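Local coordinates for protein demethyldecarbamoylnovobiocin O-methyltransferase (Streptomyces caeruleus, PDB 2WK1) that transfers a methyl group from S-adenosyl-L-methionine to the 4-hydroxyl of the noviose sugar in the penultimate step of novobiocin biosynthesis, at residues Tyr51-His56 and Trp78-His83; Asp100-Asn105 and His131-Arg136. All coordinates share one frame; numbering follows the deposited sequence.

Interaction 1: Tyr51-His56 and Trp78-His83; sequences YEDPAH and WPANAH
The carboxylate of Asp53 holds Asn81 and Ala82 with three hydrogen bonds. OD2 takes two backbone amides: Asn81 N at 2.8 Å, on its syn lone pair, and Ala82 N at 2.9 Å, which comes from above the carboxylate plane. OD1 receives the side-chain amide of Asn81, ND2 lying 2.9 Å from it in a nearly straight bond (169°) that also uses a syn lone pair and stays within the amide plane. Carboxylate and amide are turned 49° against each other, and the two side chains cross at about a right angle. With CG anti to the backbone N (chi1 -168°), the Asp53 carboxylate is directed at the consecutive amides of Asn81 and Ala82, whose N-H groups would be expected to stabilise its negative charge.

Further along, the backbones run side by side. Ala80 N donates to Pro54 O at 2.8 Å and His56 N to Trp78 O at 2.7 Å, making a single beta bridge between Ala55 and Pro79. No regular strand develops, so the contact is made between two loops, joining the chain after helix 35-47 to the approach to helix 87-103. Arg117 binds the carbonyls of Pro79, Ala80 and Ala82, while Arg72 binds that of Asp53.

Packing fills in around these bonds. The Tyr51 hydroxyl ends over Ala82, OH standing 3.4 Å from Ala82 CA, and its ring stacks on Tyr51 of the second subunit, which brings this contact to the dimer interface. Ala80 CB lies against Pro54 O, 3.2 Å away. At the far end the CB atoms of His56 and Trp78 meet at 4.1 Å; the imidazole has Pro79 O near its plane at one edge, and its ND1 is bonded to Glu58 N.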
# COMPACT_ATOMS: atom_id res chain seq x y z
N TYR A 51 0.87 3.46 -5.96
CA TYR A 51 2.22 3.92 -6.25
C TYR A 51 2.57 3.88 -7.73
O TYR A 51 3.73 3.99 -8.09
CB TYR A 51 3.27 3.19 -5.38
CG TYR A 51 3.37 1.67 -5.50
CD1 TYR A 51 2.54 0.83 -4.78
CD2 TYR A 51 4.33 1.09 -6.32
CE1 TYR A 51 2.65 -0.54 -4.88
CE2 TYR A 51 4.45 -0.28 -6.43
CZ TYR A 51 3.61 -1.09 -5.72
OH TYR A 51 3.78 -2.45 -5.84
N GLU A 52 1.55 3.72 -8.58
CA GLU A 52 1.69 3.80 -10.04
C GLU A 52 2.75 2.84 -10.55
O GLU A 52 3.61 3.20 -11.35
CB GLU A 52 1.98 5.25 -10.46
CG GLU A 52 0.91 6.20 -9.99
CD GLU A 52 1.17 7.64 -10.30
OE1 GLU A 52 1.96 7.96 -11.21
OE2 GLU A 52 0.54 8.46 -9.64
N ASP A 53 2.68 1.60 -10.09
CA ASP A 53 3.67 0.62 -10.49
C ASP A 53 3.60 0.38 -12.00
O ASP A 53 2.53 0.02 -12.52
CB ASP A 53 3.44 -0.70 -9.74
CG ASP A 53 4.59 -1.68 -9.89
OD1 ASP A 53 5.77 -1.24 -9.80
OD2 ASP A 53 4.34 -2.87 -10.14
N PRO A 54 4.72 0.56 -12.72
CA PRO A 54 4.67 0.32 -14.15
C PRO A 54 4.52 -1.14 -14.52
O PRO A 54 4.72 -2.02 -13.68
CB PRO A 54 6.02 0.85 -14.64
CG PRO A 54 6.88 0.82 -13.49
CD PRO A 54 6.05 0.98 -12.27
N ALA A 55 4.18 -1.39 -15.78
CA ALA A 55 4.19 -2.75 -16.30
C ALA A 55 5.62 -3.33 -16.34
O ALA A 55 6.63 -2.60 -16.49
CB ALA A 55 3.54 -2.81 -17.69
N HIS A 56 5.71 -4.65 -16.20
CA HIS A 56 6.96 -5.41 -16.17
C HIS A 56 7.72 -5.17 -17.48
O HIS A 56 7.11 -5.06 -18.54
CB HIS A 56 6.61 -6.91 -16.05
CG HIS A 56 7.70 -7.77 -15.49
ND1 HIS A 56 8.86 -8.06 -16.18
CD2 HIS A 56 7.78 -8.43 -14.31
CE1 HIS A 56 9.61 -8.85 -15.43
NE2 HIS A 56 8.98 -9.09 -14.30
N TRP A 78 1.07 -7.08 -16.68
CA TRP A 78 1.82 -7.68 -15.59
C TRP A 78 2.56 -6.58 -14.85
O TRP A 78 3.47 -5.99 -15.41
CB TRP A 78 2.88 -8.68 -16.09
CG TRP A 78 2.38 -9.93 -16.73
CD1 TRP A 78 1.19 -10.55 -16.53
CD2 TRP A 78 3.11 -10.75 -17.67
NE1 TRP A 78 1.11 -11.69 -17.31
CE2 TRP A 78 2.28 -11.84 -18.00
CE3 TRP A 78 4.39 -10.66 -18.25
CZ2 TRP A 78 2.68 -12.84 -18.90
CZ3 TRP A 78 4.77 -11.66 -19.14
CH2 TRP A 78 3.92 -12.73 -19.45
N PRO A 79 2.18 -6.27 -13.60
CA PRO A 79 2.94 -5.24 -12.88
C PRO A 79 4.41 -5.61 -12.67
O PRO A 79 4.74 -6.77 -12.41
CB PRO A 79 2.18 -5.12 -11.55
CG PRO A 79 0.81 -5.60 -11.89
CD PRO A 79 1.01 -6.73 -12.84
N ALA A 80 5.30 -4.63 -12.77
CA ALA A 80 6.71 -4.83 -12.51
C ALA A 80 7.02 -5.34 -11.12
O ALA A 80 7.88 -6.20 -10.94
CB ALA A 80 7.46 -3.51 -12.77
N ASN A 81 6.30 -4.82 -10.13
CA ASN A 81 6.58 -5.13 -8.73
C ASN A 81 5.35 -5.50 -7.92
O ASN A 81 5.48 -6.13 -6.88
CB ASN A 81 7.27 -3.94 -8.06
CG ASN A 81 8.51 -3.54 -8.78
OD1 ASN A 81 9.53 -4.21 -8.68
ND2 ASN A 81 8.43 -2.46 -9.53
N ALA A 82 4.15 -5.09 -8.34
CA ALA A 82 2.96 -5.29 -7.53
C ALA A 82 2.63 -6.78 -7.41
O ALA A 82 3.08 -7.62 -8.18
CB ALA A 82 1.79 -4.51 -8.10
N HIS A 83 1.80 -7.08 -6.44
CA HIS A 83 1.66 -8.44 -5.95
C HIS A 83 0.60 -9.28 -6.66
O HIS A 83 0.56 -10.49 -6.46
CB HIS A 83 1.40 -8.44 -4.44
CG HIS A 83 2.52 -7.84 -3.67
ND1 HIS A 83 2.39 -6.73 -2.86
CD2 HIS A 83 3.83 -8.19 -3.62
CE1 HIS A 83 3.58 -6.43 -2.34
NE2 HIS A 83 4.46 -7.31 -2.78

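Interaction 2: Asp100-Asn105 and His131-Arg136; sequences DVIGNN and HDVRDR
The last turn of helix 87-103, around Ile102, faces the irregular chain at Val133, with the CA atoms of these two residues 8.3 Å apart, and each segment holds the C-prime residue, Asn105 or Asp132, of a Schellman motif that closes a helix. Ile102 carries the apolar part. Its CD1 methyl reaches both Val133 CG2 and His131 CD2 at 4.2 Å, approaching the imidazole obliquely; His131 NE2 is bonded to Glu99, one turn back on the same helix.

The side chain of Arg136 is extended from CG to NE and carries the guanidinium to the helix end, where NH2 comes within 3.5 Å of Val101 O without bonding to it. A water makes the polar link instead: it accepts from Arg136 NH2 at 2.9 Å, in the guanidinium plane, and donates to Ile102 O at 2.9 Å. Arg136 NH1 meanwhile holds the carbonyls of Val106 and Gly108, so the group is fixed against the chain that leaves the helix.

The contact is at the surface of the Rossmann-like domain, where Ile102 also packs on Ile127 and Val133 on Leu128, both of helix 119-130, while Val101 and Arg136 rest on Ala211 of strand 210-215.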
# COMPACT_ATOMS: atom_id res chain seq x y z
N ASP A 100 -19.58 -11.68 0.86
CA ASP A 100 -20.93 -12.27 0.78
C ASP A 100 -20.97 -13.62 1.50
O ASP A 100 -21.92 -13.92 2.24
CB ASP A 100 -21.39 -12.44 -0.67
CG ASP A 100 -22.85 -12.82 -0.76
OD1 ASP A 100 -23.69 -12.01 -0.31
OD2 ASP A 100 -23.15 -13.91 -1.27
N VAL A 101 -19.93 -14.45 1.34
CA VAL A 101 -19.92 -15.74 2.04
C VAL A 101 -19.80 -15.55 3.56
O VAL A 101 -20.41 -16.29 4.34
CB VAL A 101 -18.89 -16.77 1.49
CG1 VAL A 101 -19.14 -17.06 0.03
CG2 VAL A 101 -17.47 -16.40 1.74
N ILE A 102 -19.06 -14.53 3.98
CA ILE A 102 -18.97 -14.22 5.41
C ILE A 102 -20.32 -13.72 5.90
O ILE A 102 -20.81 -14.17 6.92
CB ILE A 102 -17.91 -13.13 5.71
CG1 ILE A 102 -16.51 -13.68 5.41
CG2 ILE A 102 -18.05 -12.64 7.18
CD1 ILE A 102 -15.42 -12.61 5.37
N GLY A 103 -20.93 -12.78 5.18
CA GLY A 103 -22.20 -12.19 5.62
C GLY A 103 -23.37 -13.16 5.65
O GLY A 103 -24.30 -13.00 6.44
N ASN A 104 -23.32 -14.16 4.77
CA ASN A 104 -24.36 -15.19 4.70
C ASN A 104 -23.97 -16.49 5.40
O ASN A 104 -24.70 -17.47 5.34
CB ASN A 104 -24.72 -15.45 3.25
CG ASN A 104 -25.58 -14.36 2.66
OD1 ASN A 104 -26.72 -14.15 3.11
ND2 ASN A 104 -25.08 -13.69 1.64
N ASN A 105 -22.83 -16.49 6.07
CA ASN A 105 -22.35 -17.66 6.79
C ASN A 105 -22.34 -18.92 5.94
O ASN A 105 -22.68 -20.01 6.39
CB ASN A 105 -23.16 -17.83 8.06
CG ASN A 105 -22.98 -16.68 9.01
OD1 ASN A 105 -21.86 -16.40 9.45
ND2 ASN A 105 -24.05 -15.95 9.27
N HIS A 131 -12.60 -8.70 9.08
CA HIS A 131 -13.86 -9.09 9.69
C HIS A 131 -13.68 -9.97 10.91
O HIS A 131 -14.65 -10.54 11.41
CB HIS A 131 -14.73 -9.77 8.63
CG HIS A 131 -15.19 -8.83 7.56
ND1 HIS A 131 -16.28 -8.00 7.71
CD2 HIS A 131 -14.71 -8.60 6.32
CE1 HIS A 131 -16.44 -7.28 6.61
NE2 HIS A 131 -15.49 -7.62 5.75
N ASP A 132 -12.44 -10.07 11.39
CA ASP A 132 -12.07 -10.90 12.54
C ASP A 132 -12.60 -12.33 12.45
O ASP A 132 -13.11 -12.91 13.43
CB ASP A 132 -12.47 -10.26 13.87
CG ASP A 132 -11.74 -10.88 15.06
OD1 ASP A 132 -10.62 -11.43 14.90
OD2 ASP A 132 -12.31 -10.83 16.16
N VAL A 133 -12.43 -12.92 11.26
CA VAL A 133 -12.83 -14.29 11.04
C VAL A 133 -11.64 -15.20 11.34
O VAL A 133 -10.60 -15.10 10.69
CB VAL A 133 -13.30 -14.50 9.59
CG1 VAL A 133 -13.53 -16.01 9.33
CG2 VAL A 133 -14.52 -13.69 9.30
N ARG A 134 -11.80 -16.08 12.31
CA ARG A 134 -10.70 -16.89 12.83
C ARG A 134 -10.85 -18.37 12.46
O ARG A 134 -9.96 -19.14 12.76
CB ARG A 134 -10.57 -16.71 14.36
CG ARG A 134 -10.17 -15.29 14.75
CD ARG A 134 -10.12 -15.10 16.27
NE ARG A 134 -10.18 -13.69 16.65
CZ ARG A 134 -10.23 -13.24 17.91
NH1 ARG A 134 -10.22 -14.08 18.94
NH2 ARG A 134 -10.28 -11.92 18.14
N ASP A 135 -11.94 -18.75 11.81
CA ASP A 135 -12.28 -20.16 11.57
C ASP A 135 -12.33 -20.55 10.09
O ASP A 135 -12.96 -21.53 9.72
CB ASP A 135 -13.59 -20.54 12.26
CG ASP A 135 -14.80 -19.83 11.69
OD1 ASP A 135 -14.66 -18.86 10.92
OD2 ASP A 135 -15.94 -20.23 12.07
N ARG A 136 -11.68 -19.76 9.25
CA ARG A 136 -11.49 -20.10 7.83
C ARG A 136 -10.02 -19.97 7.48
O ARG A 136 -9.31 -19.12 8.02
CB ARG A 136 -12.32 -19.20 6.91
CG ARG A 136 -13.80 -19.24 7.17
CD ARG A 136 -14.49 -18.24 6.32
NE ARG A 136 -15.89 -18.04 6.61
CZ ARG A 136 -16.90 -18.52 5.90
NH1 ARG A 136 -16.72 -19.34 4.88
NH2 ARG A 136 -18.13 -18.18 6.25
O HOH W 1 -19.23 -16.25 8.16

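In the fold
Helix 87-103 connects the two contacts: interaction 1 holds the loop that leads into it, and interaction 2 sets its last turn against the chain before strand 138-142. Their centres are 30 Å apart and their nearest atoms about 19 Å. Interaction 1 is the one near the methyl-donor site. The side chain of Pro79 is about 7 Å from bound S-adenosyl-L-homocysteine and about 4 Å from that of Trp116, and Trp78 is about 4 Å from Met85, side chain to side chain; both Met85 and Trp116 bind S-adenosyl-L-methionine. Interaction 2 lies away from the S-adenosyl-L-methionine site, and the second subunit does not touch it, whereas interaction 1 reaches the dimer partner.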